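Local coordinates for protein nucleoside hydrolase, putative (Trypanosoma brucei, PDB 3FZ0) that belongs to the nucleoside hydrolase family and holds a calcium ion in a metal site beside its central mixed beta-sheet, at residues G219-L224 against R252-T257; D19-M24 against K248-L253; V225-E228 against G233-A236. The protein carries 2 engineered substitutions. All coordinates share one frame; numbering follows the deposited sequence.

Interaction 1 of 3, residues G219-L224 against R252-T257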
loop_
_atom_site.group_PDB
_atom_site.type_symbol
_atom_site.label_atom_id
_atom_site.label_comp_id
_atom_site.label_asym_id
_atom_site.label_seq_id
_atom_site.Cartn_x
_atom_site.Cartn_y
_atom_site.Cartn_z
ATOM N N GLY B 219 18.921 -32.378 22.821
ATOM C CA GLY B 219 19.486 -33.134 23.971
ATOM C C GLY B 219 18.660 -32.924 25.244
ATOM O O GLY B 219 18.327 -33.886 25.947
ATOM N N PHE B 220 18.293 -31.677 25.523
ATOM C CA PHE B 220 17.433 -31.372 26.653
ATOM C C PHE B 220 16.084 -32.081 26.455
ATOM O O PHE B 220 15.612 -32.786 27.369
ATOM C CB PHE B 220 17.241 -29.858 26.805
ATOM C CG PHE B 220 16.281 -29.474 27.892
ATOM C CD1 PHE B 220 16.740 -29.287 29.202
ATOM C CD2 PHE B 220 14.922 -29.286 27.618
ATOM C CE1 PHE B 220 15.852 -28.922 30.219
ATOM C CE2 PHE B 220 14.018 -28.926 28.633
ATOM C CZ PHE B 220 14.475 -28.730 29.923
ATOM N N TYR B 221 15.490 -31.896 25.267
ATOM C CA TYR B 221 14.241 -32.563 24.904
ATOM C C TYR B 221 14.283 -34.063 25.202
ATOM O O TYR B 221 13.353 -34.611 25.787
ATOM C CB TYR B 221 13.905 -32.346 23.423
ATOM C CG TYR B 221 12.645 -33.055 23.008
ATOM C CD1 TYR B 221 11.381 -32.542 23.352
ATOM C CD2 TYR B 221 12.701 -34.238 22.260
ATOM C CE1 TYR B 221 10.213 -33.193 22.955
ATOM C CE2 TYR B 221 11.550 -34.886 21.863
ATOM C CZ TYR B 221 10.303 -34.360 22.209
ATOM O OH TYR B 221 9.130 -35.002 21.812
ATOM N N ASP B 222 15.368 -34.716 24.803
ATOM C CA ASP B 222 15.490 -36.154 24.998
ATOM C C ASP B 222 15.331 -36.495 26.481
ATOM O O ASP B 222 14.694 -37.492 26.808
ATOM C CB ASP B 222 16.806 -36.692 24.421
ATOM C CG ASP B 222 16.767 -36.839 22.900
ATOM O OD1 ASP B 222 15.697 -36.616 22.302
ATOM O OD2 ASP B 222 17.806 -37.187 22.289
ATOM N N LYS B 223 15.894 -35.666 27.361
ATOM C CA LYS B 223 15.810 -35.880 28.800
ATOM C C LYS B 223 14.423 -35.533 29.327
ATOM O O LYS B 223 13.898 -36.216 30.194
ATOM C CB LYS B 223 16.859 -35.070 29.541
ATOM C CG LYS B 223 18.227 -35.705 29.566
ATOM C CD LYS B 223 19.307 -34.664 29.864
ATOM C CE LYS B 223 20.687 -35.315 30.038
ATOM N NZ LYS B 223 21.775 -34.291 30.234
ATOM N N LEU B 224 13.823 -34.491 28.770
ATOM C CA LEU B 224 12.462 -34.095 29.098
ATOM C C LEU B 224 11.498 -35.296 29.005
ATOM O O LEU B 224 10.695 -35.528 29.916
ATOM C CB LEU B 224 12.021 -32.927 28.184
ATOM C CG LEU B 224 10.785 -32.099 28.564
ATOM C CD1 LEU B 224 11.067 -31.334 29.852
ATOM C CD2 LEU B 224 10.258 -31.192 27.447
ATOM N N ARG B 252 6.226 -35.372 14.778
ATOM C CA ARG B 252 6.325 -34.903 13.389
ATOM C C ARG B 252 7.344 -33.777 13.299
ATOM O O ARG B 252 8.289 -33.872 12.527
ATOM C CB ARG B 252 4.951 -34.468 12.838
ATOM C CG ARG B 252 3.828 -35.478 13.081
ATOM C CD ARG B 252 4.148 -36.847 12.451
ATOM N NE ARG B 252 3.291 -37.875 13.021
ATOM C CZ ARG B 252 3.108 -39.091 12.509
ATOM N NH1 ARG B 252 3.711 -39.444 11.383
ATOM N NH2 ARG B 252 2.305 -39.956 13.118
ATOM N N LEU B 253 7.158 -32.731 14.110
ATOM C CA LEU B 253 8.127 -31.648 14.217
ATOM C C LEU B 253 9.537 -32.216 14.328
ATOM O O LEU B 253 10.434 -31.801 13.584
ATOM C CB LEU B 253 7.854 -30.757 15.431
ATOM C CG LEU B 253 8.781 -29.537 15.477
ATOM C CD1 LEU B 253 8.472 -28.635 14.293
ATOM C CD2 LEU B 253 8.674 -28.723 16.768
ATOM N N GLU B 254 9.726 -33.172 15.241
ATOM C CA GLU B 254 11.026 -33.823 15.404
ATOM C C GLU B 254 11.544 -34.454 14.083
ATOM O O GLU B 254 12.703 -34.257 13.711
ATOM C CB GLU B 254 11.002 -34.845 16.549
ATOM C CG GLU B 254 12.392 -35.281 17.003
ATOM C CD GLU B 254 12.380 -36.477 17.956
ATOM O OE1 GLU B 254 13.428 -36.750 18.578
ATOM O OE2 GLU B 254 11.337 -37.155 18.076
ATOM N N ALA B 255 10.692 -35.179 13.363
ATOM C CA ALA B 255 11.135 -35.809 12.103
ATOM C C ALA B 255 11.410 -34.782 11.011
ATOM O O ALA B 255 12.254 -34.982 10.168
ATOM C CB ALA B 255 10.127 -36.855 11.620
ATOM N N PHE B 256 10.710 -33.666 11.053
ATOM C CA PHE B 256 10.848 -32.657 10.020
ATOM C C PHE B 256 12.098 -31.813 10.224
ATOM O O PHE B 256 12.755 -31.449 9.244
ATOM C CB PHE B 256 9.612 -31.734 9.972
ATOM C CG PHE B 256 8.386 -32.358 9.325
ATOM C CD1 PHE B 256 7.107 -32.160 9.884
ATOM C CD2 PHE B 256 8.505 -33.124 8.146
ATOM C CE1 PHE B 256 5.961 -32.717 9.291
ATOM C CE2 PHE B 256 7.363 -33.706 7.533
ATOM C CZ PHE B 256 6.082 -33.492 8.109
ATOM N N THR B 257 12.432 -31.489 11.475
ATOM C CA THR B 257 13.462 -30.480 11.729
ATOM C C THR B 257 14.719 -31.045 12.378
ATOM O O THR B 257 15.817 -30.545 12.163
ATOM C CB THR B 257 12.939 -29.278 12.528
ATOM O OG1 THR B 257 12.571 -29.699 13.840
ATOM C CG2 THR B 257 11.722 -28.667 11.830
#

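Interaction 2 of 3, residues D19-M24 against K248-L253. With CA (calcium ion), chain G.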
loop_
_atom_site.group_PDB
_atom_site.type_symbol
_atom_site.label_atom_id
_atom_site.label_comp_id
_atom_site.label_asym_id
_atom_site.label_seq_id
_atom_site.Cartn_x
_atom_site.Cartn_y
_atom_site.Cartn_z
ATOM N N ASP B 19 1.690 -24.224 21.274
ATOM C CA ASP B 19 0.537 -23.823 22.093
ATOM C C ASP B 19 0.244 -24.822 23.231
ATOM O O ASP B 19 -0.087 -24.431 24.359
ATOM C CB ASP B 19 -0.709 -23.676 21.229
ATOM C CG ASP B 19 -0.532 -22.676 20.114
ATOM O OD1 ASP B 19 0.069 -23.010 19.079
ATOM O OD2 ASP B 19 -1.003 -21.522 20.248
ATOM N N ALA B 20 0.325 -26.115 22.933
ATOM C CA ALA B 20 0.080 -27.134 23.951
ATOM C C ALA B 20 1.117 -27.060 25.066
ATOM O O ALA B 20 0.725 -27.078 26.222
ATOM C CB ALA B 20 0.020 -28.533 23.346
ATOM N N ILE B 21 2.413 -26.987 24.727
ATOM C CA ILE B 21 3.482 -26.831 25.730
ATOM C C ILE B 21 3.238 -25.553 26.567
ATOM O O ILE B 21 3.406 -25.561 27.788
ATOM C CB ILE B 21 4.916 -26.749 25.082
ATOM C CG1 ILE B 21 5.235 -28.027 24.293
ATOM C CG2 ILE B 21 6.012 -26.440 26.168
ATOM C CD1 ILE B 21 5.234 -29.312 25.114
ATOM N N ALA B 22 2.847 -24.466 25.905
ATOM C CA ALA B 22 2.553 -23.209 26.627
ATOM C C ALA B 22 1.403 -23.350 27.649
ATOM O O ALA B 22 1.492 -22.855 28.791
ATOM C CB ALA B 22 2.255 -22.075 25.646
ATOM N N ILE B 23 0.322 -24.019 27.233
ATOM C CA ILE B 23 -0.827 -24.214 28.124
ATOM C C ILE B 23 -0.429 -25.155 29.268
ATOM O O ILE B 23 -0.822 -24.936 30.412
ATOM C CB ILE B 23 -2.096 -24.699 27.345
ATOM C CG1 ILE B 23 -2.531 -23.615 26.339
ATOM C CG2 ILE B 23 -3.223 -25.025 28.296
ATOM C CD1 ILE B 23 -3.382 -24.095 25.169
ATOM N N MET B 24 0.375 -26.161 28.954
ATOM C CA MET B 24 0.934 -27.054 29.950
ATOM C C MET B 24 1.752 -26.282 30.974
ATOM O O MET B 24 1.681 -26.549 32.179
ATOM C CB MET B 24 1.765 -28.169 29.300
ATOM C CG MET B 24 0.948 -29.194 28.470
ATOM S SD MET B 24 1.972 -30.483 27.681
ATOM C CE MET B 24 1.905 -31.782 28.886
ATOM N N LYS B 248 4.623 -37.726 21.772
ATOM C CA LYS B 248 3.703 -37.941 20.660
ATOM C C LYS B 248 3.355 -36.635 19.940
ATOM O O LYS B 248 3.229 -36.599 18.716
ATOM C CB LYS B 248 2.428 -38.631 21.148
ATOM C CG LYS B 248 2.542 -40.142 21.388
ATOM C CD LYS B 248 1.233 -40.614 21.990
ATOM C CE LYS B 248 1.277 -42.024 22.451
ATOM N NZ LYS B 248 -0.047 -42.356 23.021
ATOM N N LEU B 249 3.196 -35.567 20.720
ATOM C CA LEU B 249 2.870 -34.242 20.194
ATOM C C LEU B 249 3.931 -33.672 19.260
ATOM O O LEU B 249 3.597 -33.025 18.279
ATOM C CB LEU B 249 2.681 -33.292 21.353
ATOM C CG LEU B 249 2.263 -31.880 21.059
ATOM C CD1 LEU B 249 0.810 -31.801 20.546
ATOM C CD2 LEU B 249 2.457 -31.104 22.337
ATOM N N PHE B 250 5.202 -33.950 19.559
ATOM C CA PHE B 250 6.347 -33.363 18.854
ATOM C C PHE B 250 6.949 -34.304 17.807
ATOM O O PHE B 250 7.929 -33.955 17.160
ATOM C CB PHE B 250 7.439 -32.936 19.867
ATOM C CG PHE B 250 7.323 -31.510 20.334
ATOM C CD1 PHE B 250 6.157 -31.045 20.920
ATOM C CD2 PHE B 250 8.399 -30.630 20.166
ATOM C CE1 PHE B 250 6.042 -29.732 21.339
ATOM C CE2 PHE B 250 8.303 -29.292 20.564
ATOM C CZ PHE B 250 7.109 -28.839 21.169
ATOM N N GLN B 251 6.372 -35.493 17.640
ATOM C CA GLN B 251 7.005 -36.529 16.791
ATOM C C GLN B 251 7.195 -36.107 15.330
ATOM O O GLN B 251 8.223 -36.417 14.721
ATOM C CB GLN B 251 6.309 -37.903 16.902
ATOM C CG GLN B 251 4.888 -37.999 16.322
ATOM C CD GLN B 251 4.220 -39.350 16.588
ATOM O OE1 GLN B 251 3.210 -39.441 17.286
ATOM N NE2 GLN B 251 4.794 -40.407 16.034
ATOM N N ARG B 252 6.226 -35.372 14.778
ATOM C CA ARG B 252 6.325 -34.903 13.389
ATOM C C ARG B 252 7.344 -33.777 13.299
ATOM O O ARG B 252 8.289 -33.872 12.527
ATOM C CB ARG B 252 4.951 -34.468 12.838
ATOM C CG ARG B 252 3.828 -35.478 13.081
ATOM C CD ARG B 252 4.148 -36.847 12.451
ATOM N NE ARG B 252 3.291 -37.875 13.021
ATOM C CZ ARG B 252 3.108 -39.091 12.509
ATOM N NH1 ARG B 252 3.711 -39.444 11.383
ATOM N NH2 ARG B 252 2.305 -39.956 13.118
ATOM N N LEU B 253 7.158 -32.731 14.110
ATOM C CA LEU B 253 8.127 -31.648 14.217
ATOM C C LEU B 253 9.537 -32.216 14.328
ATOM O O LEU B 253 10.434 -31.801 13.584
ATOM C CB LEU B 253 7.854 -30.757 15.431
ATOM C CG LEU B 253 8.781 -29.537 15.477
ATOM C CD1 LEU B 253 8.472 -28.635 14.293
ATOM C CD2 LEU B 253 8.674 -28.723 16.768
HETATM CA CA CA G . 0.353 -20.546 18.363
HETATM O O HOH W 1 2.030 -19.008 18.053
HETATM O O HOH W 2 0.181 -19.651 15.822
HETATM O O HOH W 3 2.012 -21.953 17.241
#

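Interaction 3 of 3, residues V225-E228 against G233-A236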
loop_
_atom_site.group_PDB
_atom_site.type_symbol
_atom_site.label_atom_id
_atom_site.label_comp_id
_atom_site.label_asym_id
_atom_site.label_seq_id
_atom_site.Cartn_x
_atom_site.Cartn_y
_atom_site.Cartn_z
ATOM N N VAL B 225 11.603 -36.084 27.933
ATOM C CA VAL B 225 10.619 -37.136 27.654
ATOM C C VAL B 225 11.069 -38.542 28.065
ATOM O O VAL B 225 10.463 -39.546 27.652
ATOM C CB VAL B 225 10.157 -37.134 26.150
ATOM C CG1 VAL B 225 9.347 -35.946 25.842
ATOM C CG2 VAL B 225 11.318 -37.259 25.186
ATOM N N ASN B 226 12.142 -38.575 28.872
ATOM C CA ASN B 226 12.754 -39.765 29.446
ATOM C C ASN B 226 13.381 -40.731 28.463
ATOM O O ASN B 226 13.480 -41.925 28.713
ATOM C CB ASN B 226 11.780 -40.501 30.357
ATOM C CG ASN B 226 12.074 -40.291 31.832
ATOM O OD1 ASN B 226 12.686 -39.287 32.255
ATOM N ND2 ASN B 226 11.614 -41.237 32.634
ATOM N N ARG B 227 13.811 -40.219 27.328
ATOM C CA ARG B 227 14.648 -41.040 26.497
ATOM C C ARG B 227 16.003 -41.204 27.156
ATOM O O ARG B 227 16.605 -40.252 27.667
ATOM C CB ARG B 227 14.815 -40.444 25.111
ATOM C CG ARG B 227 13.557 -40.536 24.305
ATOM C CD ARG B 227 13.647 -39.563 23.192
ATOM N NE ARG B 227 12.551 -39.715 22.278
ATOM C CZ ARG B 227 12.335 -38.907 21.259
ATOM N NH1 ARG B 227 13.154 -37.876 21.032
ATOM N NH2 ARG B 227 11.280 -39.120 20.487
ATOM N N GLU B 228 16.495 -42.420 27.149
ATOM C CA GLU B 228 17.851 -42.596 27.559
ATOM C C GLU B 228 18.568 -43.441 26.539
ATOM O O GLU B 228 17.940 -44.035 25.661
ATOM C CB GLU B 228 17.916 -43.225 28.950
ATOM C CG GLU B 228 17.561 -44.676 28.978
ATOM C CD GLU B 228 16.957 -45.053 30.293
ATOM O OE1 GLU B 228 17.291 -46.155 30.828
ATOM O OE2 GLU B 228 16.137 -44.227 30.777
ATOM N N GLY B 233 19.929 -48.655 21.813
ATOM C CA GLY B 233 19.941 -47.201 21.964
ATOM C C GLY B 233 18.616 -46.493 22.208
ATOM O O GLY B 233 17.655 -47.098 22.689
ATOM N N ARG B 234 18.583 -45.208 21.849
ATOM C CA ARG B 234 17.576 -44.233 22.332
ATOM C C ARG B 234 16.159 -44.793 22.407
ATOM O O ARG B 234 15.575 -45.186 21.396
ATOM C CB ARG B 234 17.620 -42.947 21.500
ATOM C CG ARG B 234 17.404 -41.664 22.281
ATOM C CD ARG B 234 17.444 -40.423 21.354
ATOM N NE ARG B 234 18.783 -40.260 20.763
ATOM C CZ ARG B 234 19.087 -39.500 19.705
ATOM N NH1 ARG B 234 18.152 -38.788 19.078
ATOM N NH2 ARG B 234 20.348 -39.449 19.273
ATOM N N VAL B 235 15.648 -44.875 23.628
ATOM C CA VAL B 235 14.286 -45.332 23.901
ATOM C C VAL B 235 13.827 -44.749 25.222
ATOM O O VAL B 235 14.638 -44.541 26.137
ATOM C CB VAL B 235 14.140 -46.887 23.984
ATOM C CG1 VAL B 235 13.844 -47.487 22.616
ATOM C CG2 VAL B 235 15.356 -47.539 24.624
ATOM N N ALA B 236 12.526 -44.494 25.308
ATOM C CA ALA B 236 11.887 -44.061 26.537
ATOM C C ALA B 236 11.738 -45.236 27.493
ATOM O O ALA B 236 11.281 -46.313 27.092
ATOM C CB ALA B 236 10.546 -43.475 26.224
#

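Interaction 1 of 3, residues G219-L224 against R252-T257
E254 reaches from helix 251-257 toward Y221 and D222 of helix 218-224, and these three side chains make up the contact. The two helices stand well apart here, with 10.1 Å between the CA atoms of Y221 and E254, so the gap is bridged by side chains. Glutamate suits this place: CG lies anti to the backbone N (chi1 -165°) and the chain stays extended, which carries the carboxylate across. Its OE1 ends 4.2 Å from CE2 of Y221, approaching the ring obliquely. Tyrosine suits its buried position because the ring packs edge-to-face with W218 while the hydroxyl finds the carbonyl of I246, in a weak hydrogen bond. The shorter D222 brings OD1 to 4.4 Å from OE1 of E254, so two like charges lie near each other. R227 and R258 each form salt bridges to both of these oxygens, which probably offsets their repulsion. Little surface is buried directly, 73 Å² over both sides. The chemistry implies that the helices are joined less by their own atoms than by two arginines shared between paired acids, with the tyrosine ring packed alongside; the positive charges probably keep both carboxylates ionised.

Interaction 2 of 3, residues D19-M24 against K248-L253
Helix 17-27, which supplies the calcium ligand D19, packs A20 and I21 against L249 and F250 of segment 248-253. The D19 carboxylate grips the metal with both oxygens, OD1 at 2.6 Å and OD2 at 2.5 Å from the calcium ion. Three waters, D14, D283 and the carbonyl of L134 complete the site, while T13 and the backbone N of G16 hydrogen-bond to the carboxylate and help hold its orientation. The next two residues turn to the apolar contact. The small methyl of A20 lets the leucine close in, with CB 3.7 Å from CD2 of L249. I21 holds CG1 anti to its carbonyl carbon (chi1 -61°), which sends the longer branch toward the phenylalanine; CG1 comes 3.5 Å from CE1 of F250, and the two side chains cross at about a right angle. CD1 of I21 lies 4.3 Å from CD2 of L249, and that leucine methyl sits in plane at the F250 ring edge. All four touching residues are buried. Around them, I21 also meets helices 282-291 and 345-356, L249 rests on F91, and F86 meets the F250 ring edge-to-face, while I23 and M24 of helix 17-27 pack on helix 46-60.

Interaction 3 of 3, residues V225-E228 against G233-A236
E228 and V235 form the hydrogen-bonded pair of a short antiparallel beta hairpin, strand 227-228 against strand 235-236. The amide of E228 gives a nearly straight bond to V235 O (N to O 3.0 Å, 171° at the hydrogen). The return bond, from V235 N to E228 O, is 3.2 Å long. Weaker CA-H...O contacts fill in between: N226 O accepts the CA-H of A236 (CA to O 3.4 Å), and E228 O accepts that of R234, also with CA to O 3.4 Å. R227 and A236 make the non-hydrogen-bonded pair, their CA atoms 4.1 Å apart. The A236 methyl lies against the carbonyl oxygens of V225 and N226, where a small side chain fits. Apolar contact is slight: CB of R227 meets CG of R234 at 4.0 Å. The turn into the hairpin comes from N226, the C' residue, with positive phi (65°), of a Schellman motif closing helix 218-224 through bonds from R227 N to D222 O and from N226 N to K223 O; asparagine tolerates this backbone shape well. Beyond its aliphatic part, R227 has its guanidinium held by salt bridges to E254, D222 and E247. The chemistry implies a hairpin paired by its backbone, leaving the R227 side chain to tie it to the helices.

In the fold
Interaction 1 stands between the other two, its centre 10 Å from that of interaction 2 and 11 Å from that of interaction 3. R227 of the hairpin links it to interaction 1: its NH1 lies 2.7 Å from OE1 of E254 and 3.1 Å from OD1 of D222, and the same nitrogen packs 3.5 Å from CE2 of Y221. On the inner side, OH of Y221 meets CB of F250 at 3.3 Å, and the two contacts share R252 and L253 of helix 251-257. Interactions 2 and 3 do not touch, their nearest atoms about 6 Å apart. The series passes from the surface hairpin, through charged helix packing, to the buried apolar contact beside calcium ligand D19.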